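Local coordinates for protein agglutinin (Galanthus nivalis, PDB 1JPC) that binds alpha-linked mannose, with high affinity for alpha-1,3-mannose oligomers, as a homotetrameric bulb lectin with antiviral activity, at residues M56-N61 / G79-Y84; G7-T12 / S51-M56; I3-E8 / N83-L88. All coordinates share one frame; numbering follows the deposited sequence. Where two conformers were deposited one is given.

Contact 1 (M56-N61 / G79-Y84). With MAN (alpha-D-mannopyranose), chain B.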
loop_
_atom_site.group_PDB
_atom_site.type_symbol
_atom_site.label_atom_id
_atom_site.label_comp_id
_atom_site.label_asym_id
_atom_site.label_seq_id
_atom_site.Cartn_x
_atom_site.Cartn_y
_atom_site.Cartn_z
ATOM N N MET A 56 3.548 -20.836 -6.194
ATOM C CA MET A 56 2.588 -20.541 -7.247
ATOM C C MET A 56 3.403 -20.961 -8.464
ATOM O O MET A 56 4.308 -20.249 -8.894
ATOM C CB MET A 56 2.274 -19.036 -7.273
ATOM C CG MET A 56 1.319 -18.574 -8.375
ATOM S SD MET A 56 -0.320 -19.289 -8.291
ATOM C CE MET A 56 -0.377 -20.231 -9.729
ATOM N N GLN A 57 3.121 -22.151 -8.973
ATOM C CA GLN A 57 3.877 -22.695 -10.092
ATOM C C GLN A 57 3.495 -22.169 -11.450
ATOM O O GLN A 57 2.385 -21.664 -11.644
ATOM C CB GLN A 57 3.762 -24.211 -10.090
ATOM C CG GLN A 57 4.108 -24.826 -8.770
ATOM C CD GLN A 57 3.961 -26.320 -8.785
ATOM O OE1 GLN A 57 3.195 -26.888 -9.568
ATOM N NE2 GLN A 57 4.699 -26.976 -7.916
ATOM N N THR A 58 4.401 -22.354 -12.407
ATOM C CA THR A 58 4.201 -21.914 -13.782
ATOM C C THR A 58 3.168 -22.743 -14.529
ATOM O O THR A 58 2.789 -22.395 -15.638
ATOM C CB THR A 58 5.523 -21.885 -14.571
ATOM O OG1 THR A 58 6.211 -23.129 -14.398
ATOM C CG2 THR A 58 6.408 -20.757 -14.077
ATOM N N ASP A 59 2.739 -23.859 -13.942
ATOM C CA ASP A 59 1.708 -24.689 -14.568
ATOM C C ASP A 59 0.331 -24.324 -13.988
ATOM O O ASP A 59 -0.658 -25.037 -14.194
ATOM C CB ASP A 59 2.007 -26.194 -14.406
ATOM C CG ASP A 59 1.922 -26.678 -12.965
ATOM O OD1 ASP A 59 2.057 -25.858 -12.034
ATOM O OD2 ASP A 59 1.733 -27.898 -12.760
ATOM N N GLY A 60 0.281 -23.210 -13.253
ATOM C CA GLY A 60 -0.956 -22.744 -12.655
ATOM C C GLY A 60 -1.370 -23.449 -11.383
ATOM O O GLY A 60 -2.495 -23.265 -10.916
ATOM N N ASN A 61 -0.473 -24.234 -10.802
ATOM C CA ASN A 61 -0.795 -24.962 -9.580
ATOM C C ASN A 61 -0.218 -24.301 -8.326
ATOM O O ASN A 61 0.956 -23.924 -8.285
ATOM C CB ASN A 61 -0.300 -26.410 -9.689
ATOM C CG ASN A 61 -1.125 -27.379 -8.854
ATOM O OD1 ASN A 61 -2.214 -27.044 -8.383
ATOM N ND2 ASN A 61 -0.617 -28.594 -8.683
ATOM N N GLY A 79 -1.824 -27.209 -15.109
ATOM C CA GLY A 79 -2.214 -27.441 -16.481
ATOM C C GLY A 79 -1.265 -26.811 -17.469
ATOM O O GLY A 79 -0.090 -27.193 -17.566
ATOM N N GLN A 80 -1.783 -25.834 -18.204
ATOM C CA GLN A 80 -1.011 -25.133 -19.219
ATOM C C GLN A 80 0.161 -24.362 -18.614
ATOM O O GLN A 80 0.030 -23.739 -17.566
ATOM C CB GLN A 80 -1.938 -24.189 -19.977
ATOM C CG GLN A 80 -1.352 -23.605 -21.239
ATOM C CD GLN A 80 -2.432 -23.117 -22.178
ATOM O OE1 GLN A 80 -3.623 -23.226 -21.881
ATOM N NE2 GLN A 80 -2.027 -22.595 -23.326
ATOM N N ASN A 81 1.316 -24.416 -19.259
ATOM C CA ASN A 81 2.461 -23.694 -18.737
ATOM C C ASN A 81 2.405 -22.243 -19.224
ATOM O O ASN A 81 2.192 -21.989 -20.413
ATOM C CB ASN A 81 3.761 -24.360 -19.176
ATOM C CG ASN A 81 4.937 -23.959 -18.310
ATOM O OD1 ASN A 81 5.602 -22.949 -18.568
ATOM N ND2 ASN A 81 5.198 -24.748 -17.264
ATOM N N GLY A 82 2.553 -21.303 -18.294
ATOM C CA GLY A 82 2.507 -19.892 -18.638
ATOM C C GLY A 82 2.714 -18.997 -17.424
ATOM O O GLY A 82 3.445 -19.346 -16.498
ATOM N N ASN A 83 2.076 -17.832 -17.439
ATOM C CA ASN A 83 2.186 -16.873 -16.343
ATOM C C ASN A 83 0.864 -16.807 -15.606
ATOM O O ASN A 83 -0.183 -16.665 -16.229
ATOM C CB ASN A 83 2.542 -15.489 -16.881
ATOM C CG ASN A 83 3.854 -15.485 -17.632
ATOM O OD1 ASN A 83 4.909 -15.708 -17.051
ATOM N ND2 ASN A 83 3.791 -15.253 -18.935
ATOM N N TYR A 84 0.930 -16.938 -14.285
ATOM C CA TYR A 84 -0.245 -16.913 -13.414
ATOM C C TYR A 84 0.015 -16.021 -12.210
ATOM O O TYR A 84 1.174 -15.713 -11.892
ATOM C CB TYR A 84 -0.548 -18.316 -12.880
ATOM C CG TYR A 84 -0.892 -19.323 -13.941
ATOM C CD1 TYR A 84 0.103 -20.054 -14.594
ATOM C CD2 TYR A 84 -2.219 -19.557 -14.289
ATOM C CE1 TYR A 84 -0.221 -20.990 -15.570
ATOM C CE2 TYR A 84 -2.554 -20.487 -15.257
ATOM C CZ TYR A 84 -1.555 -21.196 -15.892
ATOM O OH TYR A 84 -1.905 -22.098 -16.860
HETATM C C1 MAN B . 6.640 -10.769 -18.633
HETATM C C2 MAN B . 6.395 -10.669 -17.130
HETATM C C3 MAN B . 5.251 -11.604 -16.718
HETATM C C4 MAN B . 4.007 -11.352 -17.577
HETATM C C5 MAN B . 4.356 -11.373 -19.066
HETATM C C6 MAN B . 3.201 -10.953 -19.953
HETATM O O2 MAN B . 6.068 -9.330 -16.796
HETATM O O3 MAN B . 4.924 -11.392 -15.352
HETATM O O4 MAN B . 3.032 -12.350 -17.303
HETATM O O5 MAN B . 5.446 -10.463 -19.334
HETATM O O6 MAN B . 3.666 -10.472 -21.207
#
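Thr58, Asp59 and Gly60 lie in the type I beta turn Gln57-Gly60, inside a QxDxNxVxY mannose-binding motif of the bulb-lectin family, and pack on loop 79-84. The main apolar element is a CH-pi contact: Gly60 CA stands 3.4 Å from the centroid of the Tyr84 ring and 8° off its normal, over one face. Gly60 has no CB to collide with Tyr84 CZ, and its positive phi by itself favours glycine. The phenol tip is held as well: Tyr84 OH donates to Gln80 O at 2.6 Å, which lies in the ring plane. Near the ring edge, Thr58 O accepts from Gly82 N at 2.9 Å with an N-H...O angle of 169°. Asp59 O receives Gly79 N at 2.6 Å. The Asp59 carboxylate turns back over its own backbone (chi1 67°), and OD1 takes Asn61 N at 3.2 Å from above the carboxylate plane, forming an Asx turn within a glycan pocket. Across the Tyr84 side chain, Met56 CE reaches Tyr84 CB at 3.7 Å. The turn joins strands 53-56 and 62-65, while the loop leads from strand 71-74 into strand 84-88; Met56 also touches Leu62 and Ile96, so two sheets meet here.

Contact 2 (G7-T12 / S51-M56); sequences GETLST and SCFLSM
Thr12 and Cys52 join side chain to backbone where the strand pairing gives way to loop. Thr12 CB lies 3.8 Å from Cys52 O. OG1, placed beside the backbone N and anti to the carbonyl carbon (chi1 -53°), donates to Cys52 O at 2.9 Å, tilted 32° from the carbonyl plane. Thr12 OG1 also lies 3.2 Å from Ser51 CA. The other branch, CG2, approaches Ser51 CA at 4.1 Å. Further along, strands 8-10 and 53-56 run antiparallel, their directions 154° apart. Leu10 and Leu54 form a hydrogen-bonded pair: Leu10 N reaches Leu54 O and Leu54 N reaches Leu10 O, each at 2.8 Å. Their side chains lie side by side on the same face of the sheet, with Leu10 CD1 4.1 Å from Leu54 CD2. At the other end of the contact, Gly7 N donates to Met56 O at 2.8 Å. The Leu10 and Leu54 side chains face Leu4, and Leu54 also meets Leu62 and Val64 of strand 62-65. Cys52 SG is bound in a disulfide to Cys29, and Glu8 OE2 forms a salt bridge with Lys90 of the second subunit. The chemistry is thus divided: backbone bonds set the register, the side chains of Leu10, Leu54 and Met56 are apolar and buried, and Thr9 and Ser55, both partly exposed, lie on the other face.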
loop_
_atom_site.group_PDB
_atom_site.type_symbol
_atom_site.label_atom_id
_atom_site.label_comp_id
_atom_site.label_asym_id
_atom_site.label_seq_id
_atom_site.Cartn_x
_atom_site.Cartn_y
_atom_site.Cartn_z
ATOM N N GLY A 7 6.181 -18.602 -10.109
ATOM C CA GLY A 7 7.629 -18.616 -10.059
ATOM C C GLY A 7 8.080 -18.132 -8.694
ATOM O O GLY A 7 9.274 -18.148 -8.386
ATOM N N GLU A 8 7.127 -17.696 -7.873
ATOM C CA GLU A 8 7.425 -17.211 -6.531
ATOM C C GLU A 8 6.957 -18.145 -5.431
ATOM O O GLU A 8 6.059 -18.964 -5.618
ATOM C CB GLU A 8 6.837 -15.830 -6.312
ATOM C CG GLU A 8 7.397 -14.804 -7.253
ATOM C CD GLU A 8 6.946 -13.400 -6.922
ATOM O OE1 GLU A 8 5.860 -13.227 -6.312
ATOM O OE2 GLU A 8 7.689 -12.465 -7.288
ATOM N N THR A 9 7.547 -17.964 -4.261
ATOM C CA THR A 9 7.262 -18.781 -3.105
ATOM C C THR A 9 7.113 -17.907 -1.871
ATOM O O THR A 9 7.759 -16.861 -1.758
ATOM C CB THR A 9 8.434 -19.790 -2.875
ATOM O OG1 THR A 9 8.226 -20.963 -3.666
ATOM C CG2 THR A 9 8.582 -20.180 -1.408
ATOM N N LEU A 10 6.198 -18.292 -0.992
ATOM C CA LEU A 10 6.033 -17.605 0.274
ATOM C C LEU A 10 6.651 -18.580 1.269
ATOM O O LEU A 10 6.162 -19.705 1.421
ATOM C CB LEU A 10 4.562 -17.390 0.630
ATOM C CG LEU A 10 3.784 -16.257 -0.033
ATOM C CD1 LEU A 10 2.431 -16.143 0.639
ATOM C CD2 LEU A 10 4.549 -14.948 0.079
ATOM N N SER A 11 7.779 -18.202 1.858
ATOM C CA SER A 11 8.437 -19.052 2.842
ATOM C C SER A 11 7.612 -19.070 4.114
ATOM O O SER A 11 6.611 -18.367 4.229
ATOM C CB SER A 11 9.832 -18.522 3.157
ATOM O OG SER A 11 10.661 -18.597 2.015
ATOM N N THR A 12 8.045 -19.873 5.073
ATOM C CA THR A 12 7.361 -19.982 6.348
ATOM C C THR A 12 7.262 -18.601 7.002
ATOM O O THR A 12 8.232 -17.846 7.019
ATOM C CB THR A 12 8.142 -20.920 7.275
ATOM O OG1 THR A 12 8.380 -22.162 6.605
ATOM C CG2 THR A 12 7.360 -21.193 8.521
ATOM N N SER A 51 7.734 -25.967 8.812
ATOM C CA SER A 51 8.415 -25.142 7.821
ATOM C C SER A 51 8.084 -25.358 6.350
ATOM O O SER A 51 8.982 -25.510 5.511
ATOM C CB SER A 51 9.921 -25.258 8.035
ATOM O OG SER A 51 10.221 -25.140 9.418
ATOM N N CYS A 52 6.796 -25.360 6.033
ATOM C CA CYS A 52 6.358 -25.515 4.653
ATOM C C CYS A 52 6.489 -24.179 3.923
ATOM O O CYS A 52 6.640 -23.129 4.549
ATOM C CB CYS A 52 4.897 -25.939 4.607
ATOM S SG CYS A 52 4.578 -27.655 5.096
ATOM N N PHE A 53 6.471 -24.230 2.598
ATOM C CA PHE A 53 6.529 -23.024 1.780
ATOM C C PHE A 53 5.420 -23.126 0.740
ATOM O O PHE A 53 4.984 -24.234 0.412
ATOM C CB PHE A 53 7.907 -22.821 1.128
ATOM C CG PHE A 53 8.381 -23.979 0.290
ATOM C CD1 PHE A 53 8.104 -24.029 -1.077
ATOM C CD2 PHE A 53 9.189 -24.980 0.851
ATOM C CE1 PHE A 53 8.623 -25.056 -1.880
ATOM C CE2 PHE A 53 9.717 -26.015 0.063
ATOM C CZ PHE A 53 9.435 -26.050 -1.308
ATOM N N LEU A 54 4.908 -21.983 0.286
ATOM C CA LEU A 54 3.833 -21.959 -0.712
ATOM C C LEU A 54 4.411 -21.589 -2.076
ATOM O O LEU A 54 5.137 -20.603 -2.195
ATOM C CB LEU A 54 2.751 -20.955 -0.292
ATOM C CG LEU A 54 1.563 -20.766 -1.229
ATOM C CD1 LEU A 54 0.713 -22.026 -1.232
ATOM C CD2 LEU A 54 0.739 -19.571 -0.775
ATOM N N SER A 55 4.098 -22.379 -3.096
ATOM C CA SER A 55 4.607 -22.138 -4.440
ATOM C C SER A 55 3.491 -21.949 -5.470
ATOM O O SER A 55 2.575 -22.767 -5.569
ATOM C CB SER A 55 5.518 -23.296 -4.861
ATOM O OG SER A 55 6.197 -23.017 -6.072
ATOM N N MET A 56 3.548 -20.836 -6.194
ATOM C CA MET A 56 2.588 -20.541 -7.247
ATOM C C MET A 56 3.403 -20.961 -8.464
ATOM O O MET A 56 4.308 -20.249 -8.894
ATOM C CB MET A 56 2.274 -19.036 -7.273
ATOM C CG MET A 56 1.319 -18.574 -8.375
ATOM S SD MET A 56 -0.320 -19.289 -8.291
ATOM C CE MET A 56 -0.377 -20.231 -9.729
#

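Contact 3 (I3-E8 / N83-L88); sequences ILYSGE and NYVCIL. With MAN (alpha-D-mannopyranose), chain B.
Leu4 and Cys86 form a hydrogen-bonded antiparallel pair, with Leu4 N to Cys86 O and Cys86 N to Leu4 O both 2.9 Å, and the N-to-C directions of strands 3-5 and 84-88 differ by 164°. Ile3 with Ile87 and Tyr5 with Val85 are the flanking non-hydrogen-bonded pairs. At the end of the pairing Ser6 takes over with its side chain: OG, set between backbone N and carbonyl carbon (chi1 52°), accepts Tyr84 N at 2.9 Å in a nearly straight bond of 176°, while Ser6 N donates to Tyr84 O at 2.8 Å. A water lies 2.7 Å from Ser6 OG and donates to Asn83 OD1, bridging the two segments; Asn83 ND2 is hydrogen-bonded to Asp100 OD1. On one face Tyr5 CD2 meets Val85 CG1 at 3.6 Å, side by side. Ile3 CG2 rests over the centre of the Tyr5 ring and touches Val85 CB. Asn83 CB comes 3.2 Å from O4 of the mannose, which is hydrogen-bonded by Gln89, Asp91, Asn93 and Tyr97 of the second subunit. The Ile3 and Val85 face packs on the second subunit, and as part of one of three antiparallel sheets the pairing fits the beta-prism II fold of the bulb lectins.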
loop_
_atom_site.group_PDB
_atom_site.type_symbol
_atom_site.label_atom_id
_atom_site.label_comp_id
_atom_site.label_asym_id
_atom_site.label_seq_id
_atom_site.Cartn_x
_atom_site.Cartn_y
_atom_site.Cartn_z
ATOM N N ILE A 3 -0.203 -9.887 -4.123
ATOM C CA ILE A 3 -0.081 -10.751 -5.286
ATOM C C ILE A 3 1.131 -11.671 -5.170
ATOM O O ILE A 3 2.199 -11.256 -4.716
ATOM C CB ILE A 3 0.089 -9.915 -6.584
ATOM C CG1 ILE A 3 -1.083 -8.942 -6.757
ATOM C CG2 ILE A 3 0.207 -10.831 -7.790
ATOM C CD1 ILE A 3 -0.959 -8.031 -7.944
ATOM N N LEU A 4 0.929 -12.941 -5.509
ATOM C CA LEU A 4 2.001 -13.928 -5.522
ATOM C C LEU A 4 2.066 -14.339 -7.003
ATOM O O LEU A 4 1.102 -14.877 -7.556
ATOM C CB LEU A 4 1.664 -15.136 -4.635
ATOM C CG LEU A 4 2.763 -16.214 -4.586
ATOM C CD1 LEU A 4 4.007 -15.649 -3.924
ATOM C CD2 LEU A 4 2.302 -17.452 -3.833
ATOM N N TYR A 5 3.160 -14.002 -7.671
ATOM C CA TYR A 5 3.312 -14.330 -9.083
ATOM C C TYR A 5 3.844 -15.752 -9.297
ATOM O O TYR A 5 4.557 -16.291 -8.446
ATOM C CB TYR A 5 4.267 -13.344 -9.739
ATOM C CG TYR A 5 3.811 -11.910 -9.681
ATOM C CD1 TYR A 5 4.049 -11.126 -8.551
ATOM C CD2 TYR A 5 3.168 -11.325 -10.769
ATOM C CE1 TYR A 5 3.662 -9.791 -8.512
ATOM C CE2 TYR A 5 2.781 -9.996 -10.743
ATOM C CZ TYR A 5 3.028 -9.232 -9.614
ATOM O OH TYR A 5 2.645 -7.914 -9.596
ATOM N N SER A 6 3.510 -16.359 -10.431
ATOM C CA SER A 6 4.000 -17.704 -10.701
ATOM C C SER A 6 5.530 -17.632 -10.744
ATOM O O SER A 6 6.101 -16.665 -11.260
ATOM C CB SER A 6 3.397 -18.286 -11.992
ATOM O OG SER A 6 3.549 -17.428 -13.111
ATOM N N GLY A 7 6.181 -18.602 -10.109
ATOM C CA GLY A 7 7.629 -18.616 -10.059
ATOM C C GLY A 7 8.080 -18.132 -8.694
ATOM O O GLY A 7 9.274 -18.148 -8.386
ATOM N N GLU A 8 7.127 -17.696 -7.873
ATOM C CA GLU A 8 7.425 -17.211 -6.531
ATOM C C GLU A 8 6.957 -18.145 -5.431
ATOM O O GLU A 8 6.059 -18.964 -5.618
ATOM C CB GLU A 8 6.837 -15.830 -6.312
ATOM C CG GLU A 8 7.397 -14.804 -7.253
ATOM C CD GLU A 8 6.946 -13.400 -6.922
ATOM O OE1 GLU A 8 5.860 -13.227 -6.312
ATOM O OE2 GLU A 8 7.689 -12.465 -7.288
ATOM N N ASN A 83 2.076 -17.832 -17.439
ATOM C CA ASN A 83 2.186 -16.873 -16.343
ATOM C C ASN A 83 0.864 -16.807 -15.606
ATOM O O ASN A 83 -0.183 -16.665 -16.229
ATOM C CB ASN A 83 2.542 -15.489 -16.881
ATOM C CG ASN A 83 3.854 -15.485 -17.632
ATOM O OD1 ASN A 83 4.909 -15.708 -17.051
ATOM N ND2 ASN A 83 3.791 -15.253 -18.935
ATOM N N TYR A 84 0.930 -16.938 -14.285
ATOM C CA TYR A 84 -0.245 -16.913 -13.414
ATOM C C TYR A 84 0.015 -16.021 -12.210
ATOM O O TYR A 84 1.174 -15.713 -11.892
ATOM C CB TYR A 84 -0.548 -18.316 -12.880
ATOM C CG TYR A 84 -0.892 -19.323 -13.941
ATOM C CD1 TYR A 84 0.103 -20.054 -14.594
ATOM C CD2 TYR A 84 -2.219 -19.557 -14.289
ATOM C CE1 TYR A 84 -0.221 -20.990 -15.570
ATOM C CE2 TYR A 84 -2.554 -20.487 -15.257
ATOM C CZ TYR A 84 -1.555 -21.196 -15.892
ATOM O OH TYR A 84 -1.905 -22.098 -16.860
ATOM N N VAL A 85 -1.071 -15.624 -11.542
ATOM C CA VAL A 85 -1.003 -14.806 -10.334
ATOM C C VAL A 85 -2.047 -15.308 -9.347
ATOM O O VAL A 85 -3.105 -15.808 -9.749
ATOM C CB VAL A 85 -1.281 -13.285 -10.582
ATOM C CG1 VAL A 85 -0.160 -12.642 -11.380
ATOM C CG2 VAL A 85 -2.618 -13.085 -11.262
ATOM N N CYS A 86 -1.689 -15.287 -8.070
ATOM C CA CYS A 86 -2.599 -15.659 -7.001
ATOM C C CYS A 86 -2.813 -14.327 -6.282
ATOM O O CYS A 86 -1.862 -13.741 -5.768
ATOM C CB CYS A 86 -1.952 -16.673 -6.072
ATOM S SG CYS A 86 -3.022 -17.103 -4.699
ATOM N N ILE A 87 -4.046 -13.833 -6.272
ATOM C CA ILE A 87 -4.342 -12.547 -5.666
ATOM C C ILE A 87 -5.252 -12.610 -4.451
ATOM O O ILE A 87 -6.245 -13.344 -4.452
ATOM C CB ILE A 87 -5.042 -11.606 -6.697
ATOM C CG1 ILE A 87 -4.247 -11.541 -7.993
ATOM C CG2 ILE A 87 -5.207 -10.187 -6.124
ATOM C CD1 ILE A 87 -4.926 -10.723 -9.056
ATOM N N LEU A 88 -4.879 -11.878 -3.402
ATOM C CA LEU A 88 -5.712 -11.747 -2.204
ATOM C C LEU A 88 -6.442 -10.451 -2.565
ATOM O O LEU A 88 -5.879 -9.352 -2.471
ATOM C CB LEU A 88 -4.873 -11.553 -0.934
ATOM C CG LEU A 88 -5.559 -10.952 0.313
ATOM C CD1 LEU A 88 -6.925 -11.549 0.558
ATOM C CD2 LEU A 88 -4.679 -11.156 1.535
HETATM C C1 MAN B . 6.640 -10.769 -18.633
HETATM C C2 MAN B . 6.395 -10.669 -17.130
HETATM C C3 MAN B . 5.251 -11.604 -16.718
HETATM C C4 MAN B . 4.007 -11.352 -17.577
HETATM C C5 MAN B . 4.356 -11.373 -19.066
HETATM C C6 MAN B . 3.201 -10.953 -19.953
HETATM O O2 MAN B . 6.068 -9.330 -16.796
HETATM O O3 MAN B . 4.924 -11.392 -15.352
HETATM O O4 MAN B . 3.032 -12.350 -17.303
HETATM O O5 MAN B . 5.446 -10.463 -19.334
HETATM O O6 MAN B . 3.666 -10.472 -21.207
HETATM O O HOH W 1 5.942 -17.246 -14.326
#

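In the fold
Along the chain, contacts 2 and 3 start from the same stretch, strands 3-5 and 8-10 following each other, while contacts 1 and 3 share Asn83 and Tyr84. Contact 2 closes at Met56, where contact 1 begins. The centres of contacts 1 and 3 are about 9 Å apart, those of 2 and 3 about 11 Å, and those of 1 and 2 about 15 Å. Contact 3 lies in the sheet 3-5, 84-88, 94-103; contact 2 in the sheet 8-10, 53-56, 62-65, 71-74; contact 1 sets the turn between strands 53-56 and 62-65 against the loop that runs from strand 71-74 to strand 84-88. Met56 packs against Leu4 and Ser6, joining the two sheets beside mannose sites of two subunits.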